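Local atomic coordinates of alpha-L-arabinosidase (Xanthomonas axonopodis pv. citri, PDB entry 6D25), a protein that probably releases alpha-L-arabinofuranosyl side groups from arabinoxylans by hydrolysis, as a trimeric GH51 arabinofuranosidase able to cope with internal di-substitution. Residues A[29-34]-A[412-417]; A[62-67]-A[373-378]; A[77-82]-A[382-387]. All coordinates share one frame; numbering follows the deposited sequence.

Interaction 1 (A[29-34]-A[412-417]); sequences VKVNGT and LQLQTP
Four backbone hydrogen bonds join Asn32 to Gln415 and Thr34 to Gln413, pairing strand 29-36 antiparallel with strand 407-421 in the beta-sandwich that accompanies the catalytic barrel in GH51 enzymes. The strand directions differ by 153°, and the bonds are uneven. Gln415 N lies 2.7 Å from Asn32 O, whereas the return bond from Asn32 N to Gln415 O is longer, 3.2 Å. Between Thr34 and Gln413 the two N-to-O bonds are alike, 2.9 Å each.

The tight side is the apolar one. At the non-hydrogen-bonded pair Gly33-Leu414 the CA atoms approach to 4.2 Å, and with no side chain on Gly33, the branch CD2 of Leu414 lies directly beside its CA. Val31, buried, runs alongside Thr416: with CG1 anti to its backbone N (chi1 177°), CG1 rests on Gln415 O while CG2 faces Thr416 OG1. Farther along, Val29 CG1 and Pro417 CG reach toward each other, 3.9 Å apart, where strand 407-421 is briefly interrupted at Thr416-Pro417. Val429 and Leu445, on strands 424-435 and 441-447, continue this apolar face against Val31 and Leu414, while strand 454-461 pairs with the other edge of strand 29-36.

The opposite face, carrying Asn32, Thr34, Gln413 and Gln415, is looser and largely turned to solvent. Apart from the backbone bonds, the Gln415 side chain touches Asn32 chiefly through its CB, which lies against the backbone O. The glutamine chain bends at chi2 (108°), swinging its amide along the strand toward Thr34, and one water completes the link: it accepts from Gln415 NE2 at 2.6 Å and lies 3.0 Å from Thr34 OG1.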
ATOM      1  N   VAL A  29      46.623  -3.097  36.449  1.00 39.14           N
ATOM      2  CA  VAL A  29      45.761  -4.287  36.427  1.00 37.52           C
ATOM      3  C   VAL A  29      46.440  -5.456  35.654  1.00 35.00           C
ATOM      4  O   VAL A  29      47.187  -5.209  34.689  1.00 33.96           O
ATOM      5  CB  VAL A  29      44.446  -3.739  35.811  1.00 39.02           C
ATOM      6  CG1 VAL A  29      43.769  -4.604  34.787  1.00 39.53           C
ATOM      7  CG2 VAL A  29      43.491  -3.297  36.900  1.00 40.89           C
ATOM      8  N   LYS A  30      46.165  -6.716  36.031  1.00 33.16           N
ATOM      9  CA  LYS A  30      46.674  -7.875  35.338  1.00 34.42           C
ATOM     10  C   LYS A  30      45.565  -8.592  34.573  1.00 32.13           C
ATOM     11  O   LYS A  30      44.490  -8.898  35.134  1.00 32.92           O
ATOM     12  CB  LYS A  30      47.274  -8.852  36.357  1.00 38.80           C
ATOM     13  CG  LYS A  30      48.561  -8.347  36.976  1.00 43.22           C
ATOM     14  CD  LYS A  30      48.771  -8.802  38.417  1.00 48.24           C
ATOM     15  CE  LYS A  30      50.063  -8.245  38.987  1.00 50.71           C
ATOM     16  NZ  LYS A  30      49.941  -7.847  40.415  1.00 52.88           N
ATOM     17  N   VAL A  31      45.843  -8.910  33.327  1.00 30.24           N
ATOM     18  CA  VAL A  31      44.898  -9.652  32.489  1.00 29.34           C
ATOM     19  C   VAL A  31      45.655 -10.859  31.917  1.00 29.53           C
ATOM     20  O   VAL A  31      46.767 -10.701  31.384  1.00 28.95           O
ATOM     21  CB  VAL A  31      44.346  -8.750  31.365  1.00 27.81           C
ATOM     22  CG1 VAL A  31      43.412  -9.471  30.416  1.00 27.49           C
ATOM     23  CG2 VAL A  31      43.628  -7.544  31.912  1.00 28.25           C
ATOM     24  N   ASN A  32      45.035 -12.032  31.974  1.00 30.23           N
ATOM     25  CA  ASN A  32      45.582 -13.261  31.413  1.00 31.77           C
ATOM     26  C   ASN A  32      44.657 -13.707  30.284  1.00 30.10           C
ATOM     27  O   ASN A  32      43.458 -13.532  30.368  1.00 30.36           O
ATOM     28  CB  ASN A  32      45.691 -14.392  32.442  1.00 34.33           C
ATOM     29  CG  ASN A  32      46.665 -14.041  33.552  1.00 39.05           C
ATOM     30  OD1 ASN A  32      47.801 -13.667  33.269  1.00 41.22           O
ATOM     31  ND2 ASN A  32      46.224 -14.075  34.806  1.00 41.47           N
ATOM     32  N   GLY A  33      45.197 -14.307  29.256  1.00 28.94           N
ATOM     33  CA  GLY A  33      44.344 -14.762  28.164  1.00 28.71           C
ATOM     34  C   GLY A  33      44.954 -15.935  27.409  1.00 28.68           C
ATOM     35  O   GLY A  33      46.115 -16.291  27.618  1.00 27.77           O
ATOM     36  N   THR A  34      44.132 -16.490  26.519  1.00 28.24           N
ATOM     37  CA  THR A  34      44.524 -17.605  25.685  1.00 28.58           C
ATOM     38  C   THR A  34      44.064 -17.337  24.249  1.00 26.78           C
ATOM     39  O   THR A  34      42.893 -16.990  24.034  1.00 26.68           O
ATOM     40  CB  THR A  34      43.928 -18.917  26.215  1.00 30.47           C
ATOM     41  OG1 THR A  34      44.390 -19.080  27.554  1.00 32.61           O
ATOM     42  CG2 THR A  34      44.382 -20.129  25.438  1.00 31.46           C
ATOM     43  N   LEU A 412      39.904 -15.825  21.215  1.00 23.92           N
ATOM     44  CA  LEU A 412      40.739 -15.126  22.208  1.00 24.50           C
ATOM     45  C   LEU A 412      39.911 -15.018  23.489  1.00 26.09           C
ATOM     46  O   LEU A 412      38.909 -14.337  23.489  1.00 24.76           O
ATOM     47  CB  LEU A 412      41.164 -13.749  21.694  1.00 24.12           C
ATOM     48  CG  LEU A 412      41.956 -12.906  22.715  1.00 25.12           C
ATOM     49  CD1 LEU A 412      43.345 -13.479  22.991  1.00 25.75           C
ATOM     50  CD2 LEU A 412      42.152 -11.489  22.206  1.00 24.89           C
ATOM     51  N   GLN A 413      40.313 -15.702  24.543  1.00 28.02           N
ATOM     52  CA  GLN A 413      39.618 -15.643  25.836  1.00 30.98           C
ATOM     53  C   GLN A 413      40.447 -14.785  26.791  1.00 28.75           C
ATOM     54  O   GLN A 413      41.621 -15.061  26.940  1.00 28.35           O
ATOM     55  CB  GLN A 413      39.469 -17.055  26.434  1.00 37.48           C
ATOM     56  CG  GLN A 413      38.277 -17.170  27.392  1.00 45.14           C
ATOM     57  CD  GLN A 413      38.447 -18.099  28.585  1.00 53.98           C
ATOM     58  OE1 GLN A 413      39.100 -19.148  28.522  1.00 61.18           O
ATOM     59  NE2 GLN A 413      37.848 -17.708  29.705  1.00 59.32           N
ATOM     60  N   LEU A 414      39.884 -13.734  27.353  1.00 26.84           N
ATOM     61  CA  LEU A 414      40.622 -12.874  28.309  1.00 26.92           C
ATOM     62  C   LEU A 414      39.998 -13.040  29.689  1.00 27.76           C
ATOM     63  O   LEU A 414      38.801 -12.976  29.793  1.00 27.77           O
ATOM     64  CB  LEU A 414      40.556 -11.406  27.881  1.00 25.91           C
ATOM     65  CG  LEU A 414      41.193 -11.072  26.541  1.00 25.61           C
ATOM     66  CD1 LEU A 414      41.021  -9.631  26.214  1.00 26.16           C
ATOM     67  CD2 LEU A 414      42.664 -11.410  26.546  1.00 26.05           C
ATOM     68  N   GLN A 415      40.817 -13.182  30.701  1.00 28.55           N
ATOM     69  CA  GLN A 415      40.382 -13.111  32.088  1.00 30.93           C
ATOM     70  C   GLN A 415      40.819 -11.754  32.644  1.00 29.12           C
ATOM     71  O   GLN A 415      41.986 -11.524  32.857  1.00 28.65           O
ATOM     72  CB  GLN A 415      40.931 -14.276  32.909  1.00 34.48           C
ATOM     73  CG  GLN A 415      40.150 -15.550  32.590  1.00 39.65           C
ATOM     74  CD  GLN A 415      40.948 -16.536  31.774  1.00 45.23           C
ATOM     75  OE1 GLN A 415      42.020 -16.945  32.217  1.00 51.48           O
ATOM     76  NE2 GLN A 415      40.432 -16.943  30.607  1.00 48.46           N
ATOM     77  N   THR A 416      39.853 -10.868  32.749  1.00 28.42           N
ATOM     78  CA  THR A 416      40.077  -9.452  33.009  1.00 28.31           C
ATOM     79  C   THR A 416      39.271  -9.085  34.254  1.00 28.11           C
ATOM     80  O   THR A 416      38.138  -9.527  34.394  1.00 28.91           O
ATOM     81  CB  THR A 416      39.697  -8.566  31.804  1.00 26.94           C
ATOM     82  OG1 THR A 416      39.920  -7.214  32.180  1.00 27.20           O
ATOM     83  CG2 THR A 416      38.271  -8.702  31.329  1.00 27.10           C
ATOM     84  N   PRO A 417      39.833  -8.237  35.113  1.00 27.67           N
ATOM     85  CA  PRO A 417      39.023  -7.601  36.133  1.00 27.83           C
ATOM     86  C   PRO A 417      38.068  -6.596  35.470  1.00 26.74           C
ATOM     87  O   PRO A 417      38.241  -6.245  34.279  1.00 24.07           O
ATOM     88  CB  PRO A 417      39.974  -6.845  37.074  1.00 28.75           C
ATOM     89  CG  PRO A 417      41.354  -7.098  36.529  1.00 29.69           C
ATOM     90  CD  PRO A 417      41.210  -7.737  35.164  1.00 28.63           C
TER
HETATM   91  O   HOH W   1      42.574 -17.613  29.392  1.00 42.84           O

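Interaction 2 (A[62-67]-A[373-378]); sequences GGVWVG and QMVNVL
The carbonyl O of Gly62 is gripped by two side chains, receiving a hydrogen bond from Arg79 NH2 and a weak one from Thr384 OG1, and it belongs to a turn whose next residue, Gly63, packs against Val375 and Asn376. That turn is closed by Gly62 N bonding to Trp65 O at 3.0 Å. No hydrogen bond crosses between 62-67 and 373-378; their contact is close packing on Gly63. Because this residue has no side chain, Val375 CG1 can come within 3.5 Å of Gly63 CA. Asn376 ND2 approaches the same CA equally closely, its amide held at both ends: OD1 accepts from Thr384 N, and ND2 donates to Thr58 O. Gly63 O, by contrast, is buried among methyl groups with no hydrogen-bond partner in the model.

Beside the glycine, Val64 CG2 touches Met374 CE at 3.9 Å, the two side chains crossing at about a right angle. Met374 bends at chi3 (71°), which brings its methyl end round onto the valine.

The two loops follow strands 51-52 and 366-371, first and last of the parallel barrel sheet, where the (beta/alpha)8 fold closes on itself. Val64 also packs on Phe142 of helix 136-146, and Met374 on Gln51 of strand 51-52.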
ATOM      1  N   GLY A  62      29.531  18.718   0.001  1.00 18.74           N
ATOM      2  CA  GLY A  62      30.651  19.182   0.787  1.00 19.47           C
ATOM      3  C   GLY A  62      31.516  18.029   1.249  1.00 19.38           C
ATOM      4  O   GLY A  62      32.698  18.026   1.026  1.00 19.82           O
ATOM      5  N   GLY A  63      30.903  17.012   1.841  1.00 18.77           N
ATOM      6  CA  GLY A  63      31.682  15.853   2.344  1.00 18.38           C
ATOM      7  C   GLY A  63      32.221  14.954   1.243  1.00 18.51           C
ATOM      8  O   GLY A  63      33.295  14.379   1.405  1.00 17.75           O
ATOM      9  N   VAL A  64      31.450  14.776   0.154  1.00 18.14           N
ATOM     10  CA  VAL A  64      31.816  13.857  -0.954  1.00 18.30           C
ATOM     11  C   VAL A  64      31.783  14.621  -2.290  1.00 18.00           C
ATOM     12  O   VAL A  64      32.765  14.655  -3.041  1.00 18.98           O
ATOM     13  CB  VAL A  64      30.887  12.638  -0.993  1.00 18.17           C
ATOM     14  CG1 VAL A  64      31.158  11.787  -2.230  1.00 19.17           C
ATOM     15  CG2 VAL A  64      31.017  11.809   0.280  1.00 18.66           C
ATOM     16  N   TRP A  65      30.643  15.218  -2.562  1.00 17.53           N
ATOM     17  CA  TRP A  65      30.337  15.864  -3.831  1.00 17.81           C
ATOM     18  C   TRP A  65      30.590  17.364  -3.706  1.00 18.73           C
ATOM     19  O   TRP A  65      29.958  18.014  -2.860  1.00 19.20           O
ATOM     20  CB  TRP A  65      28.871  15.621  -4.210  1.00 17.81           C
ATOM     21  CG  TRP A  65      28.519  16.276  -5.508  1.00 18.39           C
ATOM     22  CD1 TRP A  65      27.893  17.481  -5.682  1.00 18.65           C
ATOM     23  CD2 TRP A  65      28.845  15.787  -6.824  1.00 18.54           C
ATOM     24  NE1 TRP A  65      27.816  17.776  -7.018  1.00 19.30           N
ATOM     25  CE2 TRP A  65      28.363  16.739  -7.740  1.00 19.46           C
ATOM     26  CE3 TRP A  65      29.467  14.637  -7.308  1.00 18.50           C
ATOM     27  CZ2 TRP A  65      28.540  16.590  -9.116  1.00 20.36           C
ATOM     28  CZ3 TRP A  65      29.599  14.467  -8.669  1.00 19.17           C
ATOM     29  CH2 TRP A  65      29.132  15.433  -9.566  1.00 20.17           C
ATOM     30  N   VAL A  66      31.452  17.919  -4.541  1.00 19.09           N
ATOM     31  CA  VAL A  66      31.649  19.365  -4.564  1.00 20.18           C
ATOM     32  C   VAL A  66      31.217  19.918  -5.930  1.00 21.55           C
ATOM     33  O   VAL A  66      31.035  21.100  -6.059  1.00 20.68           O
ATOM     34  CB  VAL A  66      33.099  19.749  -4.221  1.00 20.28           C
ATOM     35  CG1 VAL A  66      33.447  19.375  -2.785  1.00 19.55           C
ATOM     36  CG2 VAL A  66      34.115  19.151  -5.180  1.00 20.31           C
ATOM     37  N   GLY A  67      31.077  19.075  -6.942  1.00 22.81           N
ATOM     38  CA  GLY A  67      30.726  19.556  -8.295  1.00 25.21           C
ATOM     39  C   GLY A  67      31.967  19.802  -9.133  1.00 27.00           C
ATOM     40  O   GLY A  67      32.997  20.178  -8.596  1.00 26.62           O
ATOM     41  N   GLN A 373      27.965   8.002  10.450  1.00 13.91           N
ATOM     42  CA  GLN A 373      27.875   7.930   8.994  1.00 14.41           C
ATOM     43  C   GLN A 373      29.260   8.307   8.455  1.00 14.80           C
ATOM     44  O   GLN A 373      30.192   8.455   9.250  1.00 15.53           O
ATOM     45  CB  GLN A 373      26.787   8.872   8.477  1.00 14.75           C
ATOM     46  CG  GLN A 373      25.371   8.390   8.789  1.00 14.90           C
ATOM     47  CD  GLN A 373      24.284   9.135   8.068  1.00 15.48           C
ATOM     48  OE1 GLN A 373      24.556   9.786   7.040  1.00 16.67           O
ATOM     49  NE2 GLN A 373      23.065   9.026   8.588  1.00 13.84           N
ATOM     50  N   MET A 374      29.427   8.463   7.148  1.00 14.45           N
ATOM     51  CA  MET A 374      30.739   8.344   6.559  1.00 14.75           C
ATOM     52  C   MET A 374      31.522   9.663   6.681  1.00 15.26           C
ATOM     53  O   MET A 374      32.691   9.628   7.108  1.00 14.83           O
ATOM     54  CB  MET A 374      30.638   7.909   5.089  1.00 14.95           C
ATOM     55  CG  MET A 374      31.957   7.488   4.484  1.00 15.97           C
ATOM     56  SD  MET A 374      31.755   6.804   2.812  1.00 17.00           S
ATOM     57  CE  MET A 374      31.346   8.284   1.894  1.00 17.41           C
ATOM     58  N   VAL A 375      30.940  10.802   6.263  1.00 15.11           N
ATOM     59  CA  VAL A 375      31.613  12.080   6.284  1.00 15.78           C
ATOM     60  C   VAL A 375      30.713  13.125   6.950  1.00 16.02           C
ATOM     61  O   VAL A 375      29.531  13.181   6.628  1.00 15.88           O
ATOM     62  CB  VAL A 375      31.996  12.539   4.863  1.00 16.27           C
ATOM     63  CG1 VAL A 375      32.845  13.808   4.885  1.00 16.20           C
ATOM     64  CG2 VAL A 375      32.710  11.451   4.091  1.00 16.47           C
ATOM     65  N   ASN A 376      31.238  13.885   7.895  1.00 15.82           N
ATOM     66  CA  ASN A 376      30.576  15.094   8.453  1.00 15.98           C
ATOM     67  C   ASN A 376      29.328  14.788   9.299  1.00 16.17           C
ATOM     68  O   ASN A 376      28.684  15.752   9.742  1.00 16.46           O
ATOM     69  CB  ASN A 376      30.211  16.083   7.344  1.00 16.23           C
ATOM     70  CG  ASN A 376      31.432  16.786   6.800  1.00 16.34           C
ATOM     71  OD1 ASN A 376      32.392  16.981   7.567  1.00 16.78           O
ATOM     72  ND2 ASN A 376      31.388  17.176   5.531  1.00 15.49           N
ATOM     73  N   VAL A 377      28.955  13.528   9.494  1.00 15.66           N
ATOM     74  CA  VAL A 377      27.649  13.189  10.103  1.00 15.18           C
ATOM     75  C   VAL A 377      27.890  12.070  11.122  1.00 14.90           C
ATOM     76  O   VAL A 377      28.531  11.046  10.806  1.00 14.81           O
ATOM     77  CB  VAL A 377      26.663  12.711   9.024  1.00 15.33           C
ATOM     78  CG1 VAL A 377      25.398  12.136   9.619  1.00 15.22           C
ATOM     79  CG2 VAL A 377      26.336  13.835   8.047  1.00 15.84           C
ATOM     80  N   LEU A 378      27.359  12.279  12.318  1.00 14.47           N
ATOM     81  CA  LEU A 378      27.454  11.322  13.413  1.00 14.48           C
ATOM     82  C   LEU A 378      28.910  10.863  13.592  1.00 14.22           C
ATOM     83  O   LEU A 378      29.741  11.729  13.652  1.00 14.01           O
ATOM     84  CB  LEU A 378      26.437  10.196  13.181  1.00 14.35           C
ATOM     85  CG  LEU A 378      24.980  10.618  13.399  1.00 14.80           C
ATOM     86  CD1 LEU A 378      24.014   9.534  12.968  1.00 14.93           C
ATOM     87  CD2 LEU A 378      24.710  11.003  14.842  1.00 15.51           C
TER

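Interaction 3 (A[77-82]-A[382-387]); sequences GYRNDV and ILTDGD
The guanidinium of Arg79 reaches from the start of helix 80-88 to the tight turn of the beta-hairpin formed by strands 382-385 and 388-391, where it meets Gly386 and Thr384. Backbone angles at Gly386 and Asp387 are consistent with a type II' turn, and the carbonyl of Gly386 is presented to the arginine. NH1 and NH2 of Arg79 both donate end-on to Gly386 O, each at 2.9 Å; neither bond is straight, since one oxygen is shared between two N-H groups. The side-on edge is taken by Asp81 in a salt bridge: Arg79 NE to Asp81 OD1 (2.8 Å) and NH1 to OD2, both nearly linear, in the guanidinium plane and on syn lone pairs. With the other N-H of NH2 given to Gly62 O, every guanidinium N-H has an acceptor, and the group is fixed flat against rotation.

Asp81 is equally well supplied. Its OD1 also receives a weak bond from Val82 N, and two waters donate to OD2. Those waters tie the carboxylate back to Asp387 O, one at 3.3 Å and the other weakly, on the solvent side of the contact. The two-nitrogen grip of Arg79 and the two donating waters would probably stabilise the ionised carboxylate.

Toward the interior, the Thr384 methyl CG2 lies over the centre of the guanidinium face, 3.7 Å above the plane, while OG1 makes a weak hydrogen bond to Gly62 O. Val82 CG2 is 4.1 Å from that methyl, and the apolar contact beyond brings Val82 CG1 to 4.2 Å from Ile382 CD1.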
ATOM      1  N   GLY A  77      33.805  15.805  -9.943  1.00 23.27           N
ATOM      2  CA  GLY A  77      32.926  16.376  -8.918  1.00 21.99           C
ATOM      3  C   GLY A  77      33.105  15.755  -7.538  1.00 20.81           C
ATOM      4  O   GLY A  77      32.553  16.285  -6.569  1.00 19.78           O
ATOM      5  N   TYR A  78      33.870  14.667  -7.426  1.00 19.74           N
ATOM      6  CA  TYR A  78      34.171  14.057  -6.128  1.00 19.89           C
ATOM      7  C   TYR A  78      35.471  14.651  -5.580  1.00 19.42           C
ATOM      8  O   TYR A  78      36.481  14.614  -6.246  1.00 20.25           O
ATOM      9  CB  TYR A  78      34.346  12.546  -6.238  1.00 19.08           C
ATOM     10  CG  TYR A  78      33.327  11.834  -7.075  1.00 18.68           C
ATOM     11  CD1 TYR A  78      32.008  11.805  -6.691  1.00 17.70           C
ATOM     12  CD2 TYR A  78      33.687  11.172  -8.236  1.00 19.60           C
ATOM     13  CE1 TYR A  78      31.057  11.183  -7.479  1.00 17.90           C
ATOM     14  CE2 TYR A  78      32.754  10.514  -9.023  1.00 19.66           C
ATOM     15  CZ  TYR A  78      31.424  10.552  -8.650  1.00 18.14           C
ATOM     16  OH  TYR A  78      30.486   9.933  -9.404  1.00 18.85           O
ATOM     17  N   ARG A  79      35.439  15.174  -4.363  1.00 19.28           N
ATOM     18  CA  ARG A  79      36.642  15.810  -3.821  1.00 19.39           C
ATOM     19  C   ARG A  79      37.741  14.741  -3.644  1.00 19.38           C
ATOM     20  O   ARG A  79      37.524  13.632  -3.121  1.00 19.29           O
ATOM     21  CB  ARG A  79      36.327  16.594  -2.545  1.00 19.70           C
ATOM     22  CG  ARG A  79      35.774  15.784  -1.390  1.00 19.44           C
ATOM     23  CD  ARG A  79      35.352  16.745  -0.266  1.00 19.28           C
ATOM     24  NE  ARG A  79      36.503  17.417   0.300  1.00 18.94           N
ATOM     25  CZ  ARG A  79      36.453  18.545   0.985  1.00 19.10           C
ATOM     26  NH1 ARG A  79      37.533  18.959   1.602  1.00 18.45           N
ATOM     27  NH2 ARG A  79      35.315  19.266   1.028  1.00 18.46           N
ATOM     28  N   ASN A  80      38.935  15.111  -4.101  1.00 20.26           N
ATOM     29  CA  ASN A  80      40.065  14.167  -4.227  1.00 20.44           C
ATOM     30  C   ASN A  80      40.545  13.644  -2.854  1.00 20.27           C
ATOM     31  O   ASN A  80      40.956  12.488  -2.719  1.00 20.90           O
ATOM     32  CB  ASN A  80      41.231  14.852  -4.930  1.00 21.73           C
ATOM     33  CG  ASN A  80      41.005  15.034  -6.418  1.00 22.22           C
ATOM     34  OD1 ASN A  80      40.105  14.422  -6.994  1.00 22.36           O
ATOM     35  ND2 ASN A  80      41.820  15.865  -7.040  1.00 24.14           N
ATOM     36  N   ASP A  81      40.579  14.529  -1.867  1.00 19.80           N
ATOM     37  CA  ASP A  81      41.130  14.209  -0.543  1.00 19.60           C
ATOM     38  C   ASP A  81      40.311  13.072   0.087  1.00 19.14           C
ATOM     39  O   ASP A  81      40.892  12.113   0.644  1.00 18.51           O
ATOM     40  CB  ASP A  81      41.250  15.450   0.349  1.00 19.67           C
ATOM     41  CG  ASP A  81      39.999  16.334   0.500  1.00 19.66           C
ATOM     42  OD1 ASP A  81      38.932  15.978  -0.025  1.00 18.40           O
ATOM     43  OD2 ASP A  81      40.136  17.453   1.090  1.00 20.64           O
ATOM     44  N   VAL A  82      38.988  13.146  -0.023  1.00 18.35           N
ATOM     45  CA  VAL A  82      38.108  12.146   0.569  1.00 17.86           C
ATOM     46  C   VAL A  82      38.245  10.823  -0.187  1.00 17.38           C
ATOM     47  O   VAL A  82      38.259   9.753   0.416  1.00 17.88           O
ATOM     48  CB  VAL A  82      36.654  12.653   0.604  1.00 17.36           C
ATOM     49  CG1 VAL A  82      35.670  11.534   0.904  1.00 17.56           C
ATOM     50  CG2 VAL A  82      36.493  13.775   1.606  1.00 18.47           C
ATOM     51  N   ILE A 382      35.592  11.167   8.458  1.00 15.79           N
ATOM     52  CA  ILE A 382      36.236  12.355   7.921  1.00 16.74           C
ATOM     53  C   ILE A 382      35.359  13.565   8.215  1.00 16.99           C
ATOM     54  O   ILE A 382      34.149  13.423   8.158  1.00 16.55           O
ATOM     55  CB  ILE A 382      36.452  12.215   6.392  1.00 17.11           C
ATOM     56  CG1 ILE A 382      37.375  11.045   6.065  1.00 17.33           C
ATOM     57  CG2 ILE A 382      36.946  13.513   5.765  1.00 18.12           C
ATOM     58  CD1 ILE A 382      37.309  10.626   4.618  1.00 17.11           C
ATOM     59  N   LEU A 383      35.967  14.693   8.550  1.00 17.11           N
ATOM     60  CA  LEU A 383      35.281  15.961   8.679  1.00 18.79           C
ATOM     61  C   LEU A 383      35.879  16.916   7.637  1.00 19.22           C
ATOM     62  O   LEU A 383      37.095  16.915   7.447  1.00 19.85           O
ATOM     63  CB  LEU A 383      35.423  16.540  10.094  1.00 20.06           C
ATOM     64  CG  LEU A 383      35.052  15.582  11.229  1.00 20.98           C
ATOM     65  CD1 LEU A 383      35.282  16.251  12.572  1.00 22.71           C
ATOM     66  CD2 LEU A 383      33.594  15.184  11.141  1.00 20.80           C
ATOM     67  N   THR A 384      35.032  17.644   6.925  1.00 19.92           N
ATOM     68  CA  THR A 384      35.474  18.619   5.933  1.00 21.30           C
ATOM     69  C   THR A 384      34.827  19.968   6.223  1.00 22.87           C
ATOM     70  O   THR A 384      33.753  20.063   6.813  1.00 21.84           O
ATOM     71  CB  THR A 384      35.136  18.228   4.494  1.00 21.39           C
ATOM     72  OG1 THR A 384      33.733  18.345   4.296  1.00 21.13           O
ATOM     73  CG2 THR A 384      35.580  16.837   4.126  1.00 21.12           C
ATOM     74  N   ASP A 385      35.509  21.007   5.765  1.00 24.51           N
ATOM     75  CA  ASP A 385      34.992  22.350   5.842  1.00 25.48           C
ATOM     76  C   ASP A 385      35.626  23.166   4.705  1.00 25.17           C
ATOM     77  O   ASP A 385      36.782  23.601   4.826  1.00 23.89           O
ATOM     78  CB  ASP A 385      35.325  22.955   7.208  1.00 27.58           C
ATOM     79  CG  ASP A 385      34.814  24.381   7.380  1.00 31.22           C
ATOM     80  OD1 ASP A 385      34.064  24.856   6.527  1.00 32.47           O
ATOM     81  OD2 ASP A 385      35.169  24.985   8.362  1.00 34.89           O
ATOM     82  N   GLY A 386      34.918  23.275   3.602  1.00 23.83           N
ATOM     83  CA  GLY A 386      35.514  23.761   2.393  1.00 25.64           C
ATOM     84  C   GLY A 386      36.683  22.879   2.009  1.00 25.54           C
ATOM     85  O   GLY A 386      36.559  21.661   2.080  1.00 25.25           O
ATOM     86  N   ASP A 387      37.828  23.453   1.664  1.00 27.17           N
ATOM     87  CA  ASP A 387      38.928  22.633   1.199  1.00 28.27           C
ATOM     88  C   ASP A 387      39.652  21.946   2.372  1.00 27.48           C
ATOM     89  O   ASP A 387      40.509  21.153   2.103  1.00 27.35           O
ATOM     90  CB  ASP A 387      39.890  23.400   0.286  1.00 30.98           C
ATOM     91  CG  ASP A 387      40.632  24.551   0.944  1.00 33.84           C
ATOM     92  OD1 ASP A 387      40.529  24.733   2.155  1.00 36.36           O
ATOM     93  OD2 ASP A 387      41.251  25.327   0.212  1.00 37.57           O
TER
HETATM   94  O   HOH W   2      40.427  19.630  -0.809  1.00 22.94           O
HETATM   95  O   HOH W   3      42.455  18.333   1.800  1.00 28.36           O

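Overall arrangement
Interactions 2 and 3 form one continuous region, their centres 7 Å apart. Their segments alternate along the chain, and each joins the region after strand 51-52 to that after strand 366-371. Segments 62-67 and 77-82 are themselves tied together: Val66 N meets Gly77 O at 2.8 Å, a probable hydrogen bond, and Gly63 O packs 3.3 Å from Val82 CG2. Interaction 1 lies apart in the beta-sandwich, its centre 40 Å from that of interaction 2 and its nearest atoms about 27 Å away; its segments enclose both others in sequence. Interaction 2 is probably nearest the active site, expected at the C-terminal ends of the barrel strands. Gln373 NE2 bonds a glycerol, probably from the crystallisation liquor.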